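Local coordinates for penicillin binding protein 2X (PDB 5U47) that probably cross-links the peptides of adjacent peptidoglycan strands as a transpeptidase in septal cell-wall synthesis, and binds penicillin, at residues Ile52-Ser57 with Ala95-Lys100; Ala532-Glu537 with Glu568-Gly573; Asn528-Met533 with Thr560-Val565; Tyr317-Gly322 with Asp332-Glu337. The protein carries 1 engineered substitution. All coordinates share one frame; numbering follows the deposited sequence.

How the interactions relate
Along the chain, interaction 1 comes first, then interaction 4, and last interactions 2 and 3, which start from the same strand. Interaction 1 lies in the range of the dimerisation domain, its centre about 62 to 82 Å from the centres of the others, so the chain is markedly extended. The other three fall in the transpeptidase range. Interactions 2 and 3 share A532 and M533, join strand 526-534 to helix 558-572 and have centres about 11 Å apart; together they seat one helix on the central antiparallel sheet. Interaction 4, about 27 Å centre to centre from interaction 3, joins the loop after strand 316-318 to short helix 333-336, near a probable active-site SxxK motif.

Interaction 1 of 4, residues Ile52-Ser57 with Ala95-Lys100; sequences IYAIVS and AQLRTK
V56, just past the end of strand 42-55, and L97, the last residue of helix 90-97, bring the two backbones closest, with 6.8 Å between their CA atoms. The CB bonds of A54 and V56 both point toward the helix end, while I55 between them faces the other way. L97 answers with one branch: its CD2 methyl lies 3.6 Å from A54 CB and 4.1 Å from V56 CG1, bridging the two strand-side residues. With CG of L97 beside the backbone N (chi1 -72°), it is CD1 that continues the extended chain, while CD2 is the branch turned to the strand.

V56 meets more than a methyl. Its CG1 comes within 3.3 Å of the carbonyl oxygen L97 O, and CB and CG2 are also near that oxygen, so the valine side chain leans on the last carbonyl of the helix as well as on the leucine. No hydrogen bond links the segments; the contact is packing throughout. The helix closes just here: R98 leaves helical geometry, and Q96 O accepts from the backbone N of T99 at 3.0 Å.

The surroundings complete a buried layer. L97 also packs on F75 and V78 of helix 72-86, and V56 on V70. A54 touches V105 and M134, which belong to strands 104-105 and 134-143, both antiparallel partners of strand 42-55. The end of helix 90-97 therefore rests with helix 72-86 on one side of this sheet.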
loop_
_atom_site.group_PDB
_atom_site.type_symbol
_atom_site.label_atom_id
_atom_site.label_comp_id
_atom_site.label_asym_id
_atom_site.label_seq_id
_atom_site.Cartn_x
_atom_site.Cartn_y
_atom_site.Cartn_z
ATOM N N ILE A 52 5.804 -32.894 19.537
ATOM C CA ILE A 52 6.041 -33.729 20.721
ATOM C C ILE A 52 7.372 -34.486 20.625
ATOM O O ILE A 52 7.726 -35.020 19.573
ATOM C CB ILE A 52 4.846 -34.695 20.999
ATOM C CG1 ILE A 52 5.007 -35.364 22.369
ATOM C CG2 ILE A 52 4.673 -35.740 19.891
ATOM C CD1 ILE A 52 3.816 -36.209 22.784
ATOM N N TYR A 53 8.104 -34.508 21.735
ATOM C CA TYR A 53 9.388 -35.207 21.831
ATOM C C TYR A 53 9.420 -36.075 23.069
ATOM O O TYR A 53 8.687 -35.834 24.029
ATOM C CB TYR A 53 10.550 -34.216 21.914
ATOM C CG TYR A 53 10.686 -33.352 20.694
ATOM C CD1 TYR A 53 9.938 -32.178 20.565
ATOM C CD2 TYR A 53 11.563 -33.692 19.672
ATOM C CE1 TYR A 53 10.049 -31.378 19.442
ATOM C CE2 TYR A 53 11.684 -32.897 18.546
ATOM C CZ TYR A 53 10.921 -31.738 18.431
ATOM O OH TYR A 53 11.035 -30.941 17.310
ATOM N N ALA A 54 10.282 -37.084 23.036
ATOM C CA ALA A 54 10.460 -37.996 24.167
ATOM C C ALA A 54 11.952 -38.168 24.428
ATOM O O ALA A 54 12.694 -38.575 23.536
ATOM C CB ALA A 54 9.794 -39.343 23.884
ATOM N N ILE A 55 12.398 -37.801 25.629
ATOM C CA ILE A 55 13.797 -37.977 25.993
ATOM C C ILE A 55 13.942 -39.384 26.581
ATOM O O ILE A 55 13.329 -39.697 27.611
ATOM C CB ILE A 55 14.285 -36.915 26.991
ATOM C CG1 ILE A 55 14.303 -35.543 26.314
ATOM C CG2 ILE A 55 15.682 -37.285 27.510
ATOM C CD1 ILE A 55 14.718 -34.418 27.240
ATOM N N VAL A 56 14.746 -40.211 25.913
ATOM C CA VAL A 56 14.965 -41.617 26.322
ATOM C C VAL A 56 16.346 -41.903 26.905
ATOM O O VAL A 56 16.571 -43.006 27.416
ATOM C CB VAL A 56 14.737 -42.590 25.133
ATOM C CG1 VAL A 56 13.280 -42.540 24.676
ATOM C CG2 VAL A 56 15.687 -42.297 23.964
ATOM N N SER A 57 17.268 -40.934 26.830
ATOM C CA SER A 57 18.630 -41.142 27.346
ATOM C C SER A 57 18.643 -41.462 28.832
ATOM O O SER A 57 18.045 -40.736 29.633
ATOM C CB SER A 57 19.504 -39.901 27.127
ATOM O OG SER A 57 20.807 -40.111 27.646
ATOM N N ALA A 95 8.875 -48.191 18.262
ATOM C CA ALA A 95 10.096 -48.191 17.440
ATOM C C ALA A 95 10.949 -46.982 17.751
ATOM O O ALA A 95 12.122 -47.122 18.119
ATOM C CB ALA A 95 9.752 -48.202 15.959
ATOM N N GLN A 96 10.335 -45.802 17.635
ATOM C CA GLN A 96 11.015 -44.529 17.889
ATOM C C GLN A 96 11.594 -44.443 19.298
ATOM O O GLN A 96 12.752 -44.069 19.473
ATOM C CB GLN A 96 10.061 -43.351 17.661
ATOM C CG GLN A 96 9.633 -43.124 16.217
ATOM C CD GLN A 96 10.792 -42.737 15.320
ATOM O OE1 GLN A 96 11.617 -43.568 14.953
ATOM N NE2 GLN A 96 10.842 -41.480 14.945
ATOM N N LEU A 97 10.781 -44.798 20.291
ATOM C CA LEU A 97 11.196 -44.772 21.687
ATOM C C LEU A 97 12.422 -45.652 21.952
ATOM O O LEU A 97 13.242 -45.316 22.813
ATOM C CB LEU A 97 10.027 -45.172 22.608
ATOM C CG LEU A 97 8.886 -44.156 22.774
ATOM C CD1 LEU A 97 7.706 -44.758 23.525
ATOM C CD2 LEU A 97 9.390 -42.904 23.483
ATOM N N ARG A 98 12.546 -46.756 21.202
ATOM C CA ARG A 98 13.690 -47.681 21.321
ATOM C C ARG A 98 14.874 -47.361 20.377
ATOM O O ARG A 98 15.786 -48.171 20.274
ATOM C CB ARG A 98 13.241 -49.129 21.038
ATOM C CG ARG A 98 12.133 -49.662 21.932
ATOM C CD ARG A 98 11.717 -51.056 21.490
ATOM N NE ARG A 98 10.421 -51.462 22.038
ATOM C CZ ARG A 98 10.201 -51.893 23.283
ATOM N NH1 ARG A 98 11.189 -51.966 24.181
ATOM N NH2 ARG A 98 8.964 -52.239 23.641
ATOM N N THR A 99 14.875 -46.212 19.693
ATOM C CA THR A 99 15.984 -45.885 18.773
ATOM C C THR A 99 17.343 -45.994 19.488
ATOM O O THR A 99 17.505 -45.489 20.608
ATOM C CB THR A 99 15.873 -44.452 18.189
ATOM O OG1 THR A 99 14.544 -44.200 17.708
ATOM C CG2 THR A 99 16.888 -44.242 17.045
ATOM N N LYS A 100 18.306 -46.657 18.842
ATOM C CA LYS A 100 19.661 -46.809 19.404
ATOM C C LYS A 100 20.497 -45.531 19.353
ATOM O O LYS A 100 20.527 -44.843 18.332
ATOM C CB LYS A 100 20.441 -47.935 18.709
ATOM C CG LYS A 100 20.368 -49.273 19.417
ATOM C CD LYS A 100 21.334 -50.271 18.796
ATOM C CE LYS A 100 21.814 -51.295 19.815
ATOM N NZ LYS A 100 22.721 -50.695 20.835
#

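Interaction 2 of 4, residues Ala532-Glu537 with Glu568-Gly573; sequences AMVPSE and EAMSMG
M570 reaches from helix 558-572 to V534 and P535, the last strand residue and the first beyond it, each through a different part of its side chain. The better buried half lies at V534. This valine's CB bond points toward the helix, and its CG1 methyl lies 4.5 Å from M570 CG, a light touch across backbones whose nearest CA atoms, those of V534 and M570, stand 8.7 Å apart. L566, one helical turn earlier, also touches V534 and makes this inner side continuous.

Farther out the contact opens to the surface. All three side-chain torsions of M570 turn the same way (near -70°), which curls the chain and leaves the CE methyl 4.4 Å from P535 CD. The proline ring is presented there by a cis peptide bond between V534 and P535. Both M570 and P535 are partly exposed, and each also touches a crystal neighbour. On the outer surface of the helix, S571 turns its hydroxyl back to the backbone, OG donating to E568 O at 2.7 Å.

Around this seam, Y541 of the adjacent antiparallel strand 541-548 lies against A569 and M570, while N500 touches both V534 and P535. This part of helix 558-572 thus lies by the end of an inner strand of the sheet, where strand 526-534 gives way to a loop fastened by S536 to T503 of strand 503-510 and to R470 of helix 463-478.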
loop_
_atom_site.group_PDB
_atom_site.type_symbol
_atom_site.label_atom_id
_atom_site.label_comp_id
_atom_site.label_asym_id
_atom_site.label_seq_id
_atom_site.Cartn_x
_atom_site.Cartn_y
_atom_site.Cartn_z
ATOM N N ALA A 532 -12.850 6.908 -11.406
ATOM C CA ALA A 532 -14.228 7.284 -11.124
ATOM C C ALA A 532 -14.308 7.891 -9.723
ATOM O O ALA A 532 -13.613 7.441 -8.795
ATOM C CB ALA A 532 -15.130 6.066 -11.230
ATOM N N MET A 533 -15.127 8.934 -9.596
ATOM C CA MET A 533 -15.337 9.649 -8.354
ATOM C C MET A 533 -16.829 9.862 -8.165
ATOM O O MET A 533 -17.527 10.300 -9.072
ATOM C CB MET A 533 -14.605 11.001 -8.360
ATOM C CG MET A 533 -13.109 10.876 -8.613
ATOM S SD MET A 533 -12.315 12.470 -8.704
ATOM C CE MET A 533 -10.667 12.092 -9.290
ATOM N N VAL A 534 -17.318 9.539 -6.979
ATOM C CA VAL A 534 -18.726 9.631 -6.707
ATOM C C VAL A 534 -18.939 10.098 -5.271
ATOM O O VAL A 534 -18.123 9.762 -4.393
ATOM C CB VAL A 534 -19.396 8.250 -6.948
ATOM C CG1 VAL A 534 -18.925 7.222 -5.933
ATOM C CG2 VAL A 534 -20.911 8.348 -6.928
ATOM N N PRO A 535 -19.915 10.975 -5.025
ATOM C CA PRO A 535 -20.726 11.653 -6.041
ATOM C C PRO A 535 -19.831 12.695 -6.703
ATOM O O PRO A 535 -18.795 13.049 -6.152
ATOM C CB PRO A 535 -21.846 12.324 -5.245
ATOM C CG PRO A 535 -21.698 11.880 -3.841
ATOM C CD PRO A 535 -20.338 11.294 -3.657
ATOM N N SER A 536 -20.215 13.184 -7.869
ATOM C CA SER A 536 -19.350 14.069 -8.631
ATOM C C SER A 536 -19.019 15.417 -7.990
ATOM O O SER A 536 -17.863 15.826 -7.950
ATOM C CB SER A 536 -19.941 14.292 -10.027
ATOM O OG SER A 536 -19.138 15.198 -10.758
ATOM N N GLU A 537 -20.034 16.087 -7.476
ATOM C CA GLU A 537 -19.865 17.418 -6.957
ATOM C C GLU A 537 -19.131 17.501 -5.608
ATOM O O GLU A 537 -18.415 18.452 -5.373
ATOM C CB GLU A 537 -21.238 18.078 -6.879
ATOM C CG GLU A 537 -21.199 19.577 -6.944
ATOM C CD GLU A 537 -22.550 20.138 -7.340
ATOM O OE1 GLU A 537 -23.491 20.060 -6.522
ATOM O OE2 GLU A 537 -22.660 20.653 -8.475
ATOM N N GLU A 568 -21.432 -0.579 -3.386
ATOM C CA GLU A 568 -21.230 -1.237 -2.097
ATOM C C GLU A 568 -20.612 -0.242 -1.124
ATOM O O GLU A 568 -21.038 -0.164 0.016
ATOM C CB GLU A 568 -20.325 -2.468 -2.226
ATOM C CG GLU A 568 -20.271 -3.337 -0.961
ATOM C CD GLU A 568 -21.597 -4.024 -0.626
ATOM O OE1 GLU A 568 -22.515 -4.071 -1.489
ATOM O OE2 GLU A 568 -21.723 -4.527 0.513
ATOM N N ALA A 569 -19.626 0.532 -1.588
ATOM C CA ALA A 569 -18.969 1.525 -0.740
ATOM C C ALA A 569 -19.959 2.554 -0.214
ATOM O O ALA A 569 -19.954 2.886 0.987
ATOM C CB ALA A 569 -17.850 2.232 -1.487
ATOM N N MET A 570 -20.789 3.071 -1.123
ATOM C CA MET A 570 -21.816 4.044 -0.742
ATOM C C MET A 570 -22.842 3.439 0.230
ATOM O O MET A 570 -23.266 4.108 1.167
ATOM C CB MET A 570 -22.526 4.616 -1.973
ATOM C CG MET A 570 -21.662 5.515 -2.840
ATOM S SD MET A 570 -21.134 7.054 -2.048
ATOM C CE MET A 570 -22.669 7.957 -1.963
ATOM N N SER A 571 -23.219 2.176 0.031
ATOM C CA SER A 571 -24.209 1.552 0.904
ATOM C C SER A 571 -23.690 1.317 2.336
ATOM O O SER A 571 -24.496 1.187 3.254
ATOM C CB SER A 571 -24.690 0.213 0.330
ATOM O OG SER A 571 -23.659 -0.759 0.438
ATOM N N MET A 572 -22.366 1.274 2.526
ATOM C CA MET A 572 -21.790 0.989 3.851
ATOM C C MET A 572 -21.879 2.129 4.866
ATOM O O MET A 572 -22.134 1.870 6.052
ATOM C CB MET A 572 -20.363 0.468 3.716
ATOM C CG MET A 572 -20.344 -0.934 3.125
ATOM S SD MET A 572 -18.704 -1.565 2.728
ATOM C CE MET A 572 -18.054 -1.840 4.374
ATOM N N GLY A 573 -21.683 3.368 4.427
ATOM C CA GLY A 573 -21.822 4.523 5.328
ATOM C C GLY A 573 -20.817 4.548 6.465
ATOM O O GLY A 573 -19.611 4.502 6.236
#

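Interaction 3 of 4, residues Asn528-Met533 with Thr560-Val565; sequences NSVVAM and TVVNPV
V562 faces V530 and A532 across the gap between helix 558-572 and strand 526-534, and it alone supplies the helix side of the contact. V562 CB stands back from the strand, 5.2 Å from A532 CB and 5.2 Å from V530 CG1, so that the touching is left to the two methyls. V562 CG1, anti to the backbone N (chi1 -178°), meets A532 CB at 3.9 Å. V562 CG2, the other branch, meets V530 CG1, also at 3.9 Å. The fork is thus divided between two strand residues: V562 CG1 stays 5.6 Å from V530 CG1, and V562 CG2 stays 5.3 Å from A532 CB.

V530 and A532 are two apart on an extended strand and therefore project from the same side, whereas V531 points its CB away and touches F423 of helix 416-427. The contact is wholly apolar and buried, without a hydrogen bond across it. The helix is kinked just after V562, where the N atoms of N563 and P564 lack a bond to the preceding turn; proline has no N-H to offer. N563 ND2 donates to I494 O, and P564 packs on F229 and Q233 of helix 224-241.

This arrangement belongs to the penicillin-recognising, serine beta-lactamase-like fold, in which N- and C-terminal helices of the domain cover one face of a five-stranded antiparallel sheet and further helices cover the other. Strand 526-534 pairs with strand 503-510, where K505 begins a Lys-Ser-Gly sequence consistent with the K(T/S)G motif of the active site.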
loop_
_atom_site.group_PDB
_atom_site.type_symbol
_atom_site.label_atom_id
_atom_site.label_comp_id
_atom_site.label_asym_id
_atom_site.label_seq_id
_atom_site.Cartn_x
_atom_site.Cartn_y
_atom_site.Cartn_z
ATOM N N ASN A 528 -5.503 -0.466 -20.449
ATOM C CA ASN A 528 -6.808 0.189 -20.335
ATOM C C ASN A 528 -7.112 0.535 -18.889
ATOM O O ASN A 528 -6.850 -0.263 -17.992
ATOM C CB ASN A 528 -7.896 -0.728 -20.903
ATOM C CG ASN A 528 -7.698 -1.017 -22.389
ATOM O OD1 ASN A 528 -6.965 -0.324 -23.071
ATOM N ND2 ASN A 528 -8.376 -2.018 -22.886
ATOM N N SER A 529 -7.675 1.712 -18.655
ATOM C CA SER A 529 -7.920 2.147 -17.290
ATOM C C SER A 529 -9.076 3.098 -17.152
ATOM O O SER A 529 -9.587 3.628 -18.138
ATOM C CB SER A 529 -6.649 2.781 -16.705
ATOM O OG SER A 529 -6.270 3.981 -17.367
ATOM N N VAL A 530 -9.508 3.294 -15.911
ATOM C CA VAL A 530 -10.559 4.249 -15.627
ATOM C C VAL A 530 -10.419 4.782 -14.206
ATOM O O VAL A 530 -9.986 4.049 -13.288
ATOM C CB VAL A 530 -11.971 3.616 -15.818
ATOM C CG1 VAL A 530 -12.261 2.520 -14.797
ATOM C CG2 VAL A 530 -13.054 4.670 -15.748
ATOM N N VAL A 531 -10.730 6.065 -14.039
ATOM C CA VAL A 531 -10.827 6.660 -12.717
ATOM C C VAL A 531 -12.268 7.115 -12.586
ATOM O O VAL A 531 -12.850 7.598 -13.574
ATOM C CB VAL A 531 -9.874 7.833 -12.485
ATOM C CG1 VAL A 531 -10.097 8.972 -13.488
ATOM C CG2 VAL A 531 -10.005 8.322 -11.050
ATOM N N ALA A 532 -12.850 6.908 -11.406
ATOM C CA ALA A 532 -14.228 7.284 -11.124
ATOM C C ALA A 532 -14.308 7.891 -9.723
ATOM O O ALA A 532 -13.613 7.441 -8.795
ATOM C CB ALA A 532 -15.130 6.066 -11.230
ATOM N N MET A 533 -15.127 8.934 -9.596
ATOM C CA MET A 533 -15.337 9.649 -8.354
ATOM C C MET A 533 -16.829 9.862 -8.165
ATOM O O MET A 533 -17.527 10.300 -9.072
ATOM C CB MET A 533 -14.605 11.001 -8.360
ATOM C CG MET A 533 -13.109 10.876 -8.613
ATOM S SD MET A 533 -12.315 12.470 -8.704
ATOM C CE MET A 533 -10.667 12.092 -9.290
ATOM N N THR A 560 -18.456 -3.980 -14.770
ATOM C CA THR A 560 -18.346 -5.194 -13.990
ATOM C C THR A 560 -17.659 -4.964 -12.640
ATOM O O THR A 560 -18.036 -5.556 -11.631
ATOM C CB THR A 560 -17.552 -6.266 -14.787
ATOM O OG1 THR A 560 -18.221 -6.519 -16.030
ATOM C CG2 THR A 560 -17.426 -7.564 -14.003
ATOM N N VAL A 561 -16.686 -4.069 -12.614
ATOM C CA VAL A 561 -15.897 -3.851 -11.406
ATOM C C VAL A 561 -16.194 -2.508 -10.718
ATOM O O VAL A 561 -16.373 -2.477 -9.514
ATOM C CB VAL A 561 -14.385 -4.101 -11.693
ATOM C CG1 VAL A 561 -13.835 -3.139 -12.717
ATOM C CG2 VAL A 561 -13.571 -4.020 -10.417
ATOM N N VAL A 562 -16.325 -1.420 -11.469
ATOM C CA VAL A 562 -16.557 -0.123 -10.855
ATOM C C VAL A 562 -17.960 0.029 -10.239
ATOM O O VAL A 562 -18.078 0.352 -9.061
ATOM C CB VAL A 562 -16.295 1.034 -11.846
ATOM C CG1 VAL A 562 -16.506 2.389 -11.175
ATOM C CG2 VAL A 562 -14.888 0.936 -12.408
ATOM N N ASN A 563 -19.003 -0.254 -11.009
ATOM C CA ASN A 563 -20.386 -0.020 -10.543
ATOM C C ASN A 563 -20.750 -0.698 -9.222
ATOM O O ASN A 563 -21.160 -0.015 -8.287
ATOM C CB ASN A 563 -21.450 -0.380 -11.637
ATOM C CG ASN A 563 -21.254 0.390 -12.939
ATOM O OD1 ASN A 563 -20.166 0.859 -13.228
ATOM N ND2 ASN A 563 -22.312 0.502 -13.737
ATOM N N PRO A 564 -20.614 -2.033 -9.139
ATOM C CA PRO A 564 -21.035 -2.664 -7.886
ATOM C C PRO A 564 -20.138 -2.337 -6.683
ATOM O O PRO A 564 -20.626 -2.278 -5.561
ATOM C CB PRO A 564 -21.053 -4.153 -8.225
ATOM C CG PRO A 564 -20.184 -4.310 -9.417
ATOM C CD PRO A 564 -20.153 -3.016 -10.139
ATOM N N VAL A 565 -18.851 -2.108 -6.912
ATOM C CA VAL A 565 -17.925 -1.805 -5.811
ATOM C C VAL A 565 -18.215 -0.426 -5.246
ATOM O O VAL A 565 -18.339 -0.276 -4.030
ATOM C CB VAL A 565 -16.458 -1.968 -6.251
ATOM C CG1 VAL A 565 -15.491 -1.489 -5.138
ATOM C CG2 VAL A 565 -16.209 -3.433 -6.593
#

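Interaction 4 of 4, residues Tyr317-Gly322 with Asp332-Glu337; sequences YSNANG and DWSINE
N319 and D332 join the two segments through a single direct hydrogen bond, from N319 ND2 to D332 OD2 at 2.9 Å, with an N-H...O angle of 158°. The acceptor lies in the plane of the asparagine amide, but the carboxylate is turned so that the two planes stand 69° apart; OD2 is met on its anti side, somewhat off the carboxylate plane. N319 CG sits between the backbone N and carbonyl carbon (chi1 64°), which turns the amide to D332; N319 CB itself lies 3.1 Å from D332 OD2. Next to this polar pair, I335 brings its CD1 methyl to 3.8 Å from N319 ND2, packing the tip of the isoleucine against the amide. Water 1 bridges the backbones, donating to N319 O at 2.7 Å and accepting from D332 N at 2.8 Å.

A second shell fixes both groups. N319 OD1 accepts from R343 N, so the amide is gripped at either end. D332 OD2 has a further partner in S355 OG, which also bonds Y317 OH, and D332 OD1 accepts from V357 N. Behind N319 the chain is shaped by an ST turn, S318 OG accepting from A320 N at 3.2 Å.

S355 belongs to a Ser-Ser-Asn sequence, S354 to N356, that resembles the SxN motif of penicillin-binding proteins; D332 thus bonds a hydroxyl within this sequence and the backbone just after it. In the fold, D332 precedes the short helix 333-336 and faces the start of helix 356-366, while Y317 pairs with M345 in the two-stranded sheet of 316-318 and 344-346.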
loop_
_atom_site.group_PDB
_atom_site.type_symbol
_atom_site.label_atom_id
_atom_site.label_comp_id
_atom_site.label_asym_id
_atom_site.label_seq_id
_atom_site.Cartn_x
_atom_site.Cartn_y
_atom_site.Cartn_z
ATOM N N TYR A 317 -11.791 23.055 -32.572
ATOM C CA TYR A 317 -10.585 22.662 -33.293
ATOM C C TYR A 317 -10.919 21.445 -34.146
ATOM O O TYR A 317 -11.975 20.833 -33.975
ATOM C CB TYR A 317 -9.449 22.323 -32.307
ATOM C CG TYR A 317 -9.688 21.040 -31.533
ATOM C CD1 TYR A 317 -10.445 21.032 -30.371
ATOM C CD2 TYR A 317 -9.166 19.830 -31.984
ATOM C CE1 TYR A 317 -10.675 19.860 -29.678
ATOM C CE2 TYR A 317 -9.389 18.651 -31.296
ATOM C CZ TYR A 317 -10.148 18.669 -30.153
ATOM O OH TYR A 317 -10.369 17.490 -29.471
ATOM N N SER A 318 -10.015 21.091 -35.052
ATOM C CA SER A 318 -10.194 19.924 -35.896
ATOM C C SER A 318 -9.101 18.895 -35.603
ATOM O O SER A 318 -7.935 19.248 -35.455
ATOM C CB SER A 318 -10.141 20.316 -37.371
ATOM O OG SER A 318 -10.324 19.169 -38.174
ATOM N N ASN A 319 -9.486 17.621 -35.532
ATOM C CA ASN A 319 -8.525 16.537 -35.322
ATOM C C ASN A 319 -8.207 15.833 -36.645
ATOM O O ASN A 319 -7.528 14.803 -36.649
ATOM C CB ASN A 319 -9.077 15.519 -34.312
ATOM C CG ASN A 319 -10.325 14.800 -34.809
ATOM O OD1 ASN A 319 -10.851 15.100 -35.887
ATOM N ND2 ASN A 319 -10.806 13.841 -34.021
ATOM N N ALA A 320 -8.665 16.415 -37.758
ATOM C CA ALA A 320 -8.539 15.791 -39.075
ATOM C C ALA A 320 -7.119 15.551 -39.566
ATOM O O ALA A 320 -6.866 14.559 -40.259
ATOM C CB ALA A 320 -9.308 16.610 -40.111
ATOM N N ASN A 321 -6.203 16.454 -39.232
ATOM C CA ASN A 321 -4.813 16.329 -39.671
ATOM C C ASN A 321 -3.876 15.987 -38.533
ATOM O O ASN A 321 -2.661 15.920 -38.726
ATOM C CB ASN A 321 -4.365 17.635 -40.335
ATOM C CG ASN A 321 -5.097 17.911 -41.633
ATOM O OD1 ASN A 321 -5.492 19.040 -41.901
ATOM N ND2 ASN A 321 -5.291 16.878 -42.438
ATOM N N GLY A 322 -4.437 15.738 -37.353
ATOM C CA GLY A 322 -3.618 15.477 -36.188
ATOM C C GLY A 322 -2.850 16.729 -35.829
ATOM O O GLY A 322 -3.234 17.836 -36.210
ATOM N N ASP A 332 -5.846 11.243 -33.135
ATOM C CA ASP A 332 -6.892 10.718 -32.256
ATOM C C ASP A 332 -7.163 9.239 -32.535
ATOM O O ASP A 332 -6.857 8.727 -33.617
ATOM C CB ASP A 332 -8.170 11.561 -32.355
ATOM C CG ASP A 332 -8.030 12.919 -31.658
ATOM O OD1 ASP A 332 -6.983 13.160 -31.017
ATOM O OD2 ASP A 332 -8.973 13.738 -31.727
ATOM N N TRP A 333 -7.737 8.562 -31.544
ATOM C CA TRP A 333 -8.017 7.122 -31.636
ATOM C C TRP A 333 -8.885 6.730 -32.835
ATOM O O TRP A 333 -8.611 5.739 -33.504
ATOM C CB TRP A 333 -8.633 6.586 -30.318
ATOM C CG TRP A 333 -9.955 7.203 -29.915
ATOM C CD1 TRP A 333 -10.143 8.261 -29.068
ATOM C CD2 TRP A 333 -11.270 6.782 -30.321
ATOM N NE1 TRP A 333 -11.485 8.530 -28.931
ATOM C CE2 TRP A 333 -12.199 7.638 -29.686
ATOM C CE3 TRP A 333 -11.751 5.766 -31.156
ATOM C CZ2 TRP A 333 -13.581 7.511 -29.864
ATOM C CZ3 TRP A 333 -13.130 5.641 -31.337
ATOM C CH2 TRP A 333 -14.026 6.514 -30.693
ATOM N N SER A 334 -9.917 7.516 -33.111
ATOM C CA SER A 334 -10.824 7.221 -34.210
ATOM C C SER A 334 -10.147 7.369 -35.584
ATOM O O SER A 334 -10.503 6.662 -36.528
ATOM C CB SER A 334 -12.056 8.112 -34.115
ATOM O OG SER A 334 -11.677 9.471 -34.080
ATOM N N ILE A 335 -9.182 8.284 -35.684
ATOM C CA ILE A 335 -8.412 8.487 -36.919
ATOM C C ILE A 335 -7.453 7.313 -37.125
ATOM O O ILE A 335 -7.330 6.799 -38.232
ATOM C CB ILE A 335 -7.653 9.845 -36.922
ATOM C CG1 ILE A 335 -8.587 10.986 -37.362
ATOM C CG2 ILE A 335 -6.460 9.823 -37.878
ATOM C CD1 ILE A 335 -9.802 11.195 -36.485
ATOM N N ASN A 336 -6.786 6.885 -36.057
ATOM C CA ASN A 336 -5.855 5.755 -36.140
ATOM C C ASN A 336 -6.562 4.410 -36.393
ATOM O O ASN A 336 -5.923 3.448 -36.824
ATOM C CB ASN A 336 -4.985 5.686 -34.881
ATOM C CG ASN A 336 -4.112 6.922 -34.708
ATOM O OD1 ASN A 336 -3.781 7.606 -35.682
ATOM N ND2 ASN A 336 -3.733 7.211 -33.468
ATOM N N GLU A 337 -7.875 4.366 -36.146
ATOM C CA GLU A 337 -8.688 3.160 -36.353
ATOM C C GLU A 337 -9.649 3.302 -37.542
ATOM O O GLU A 337 -10.469 2.422 -37.782
ATOM C CB GLU A 337 -9.470 2.833 -35.074
ATOM C CG GLU A 337 -8.574 2.554 -33.872
ATOM C CD GLU A 337 -9.332 2.515 -32.561
ATOM O OE1 GLU A 337 -8.742 2.916 -31.536
ATOM O OE2 GLU A 337 -10.516 2.111 -32.554
HETATM O O HOH W 1 -6.175 12.755 -35.441
#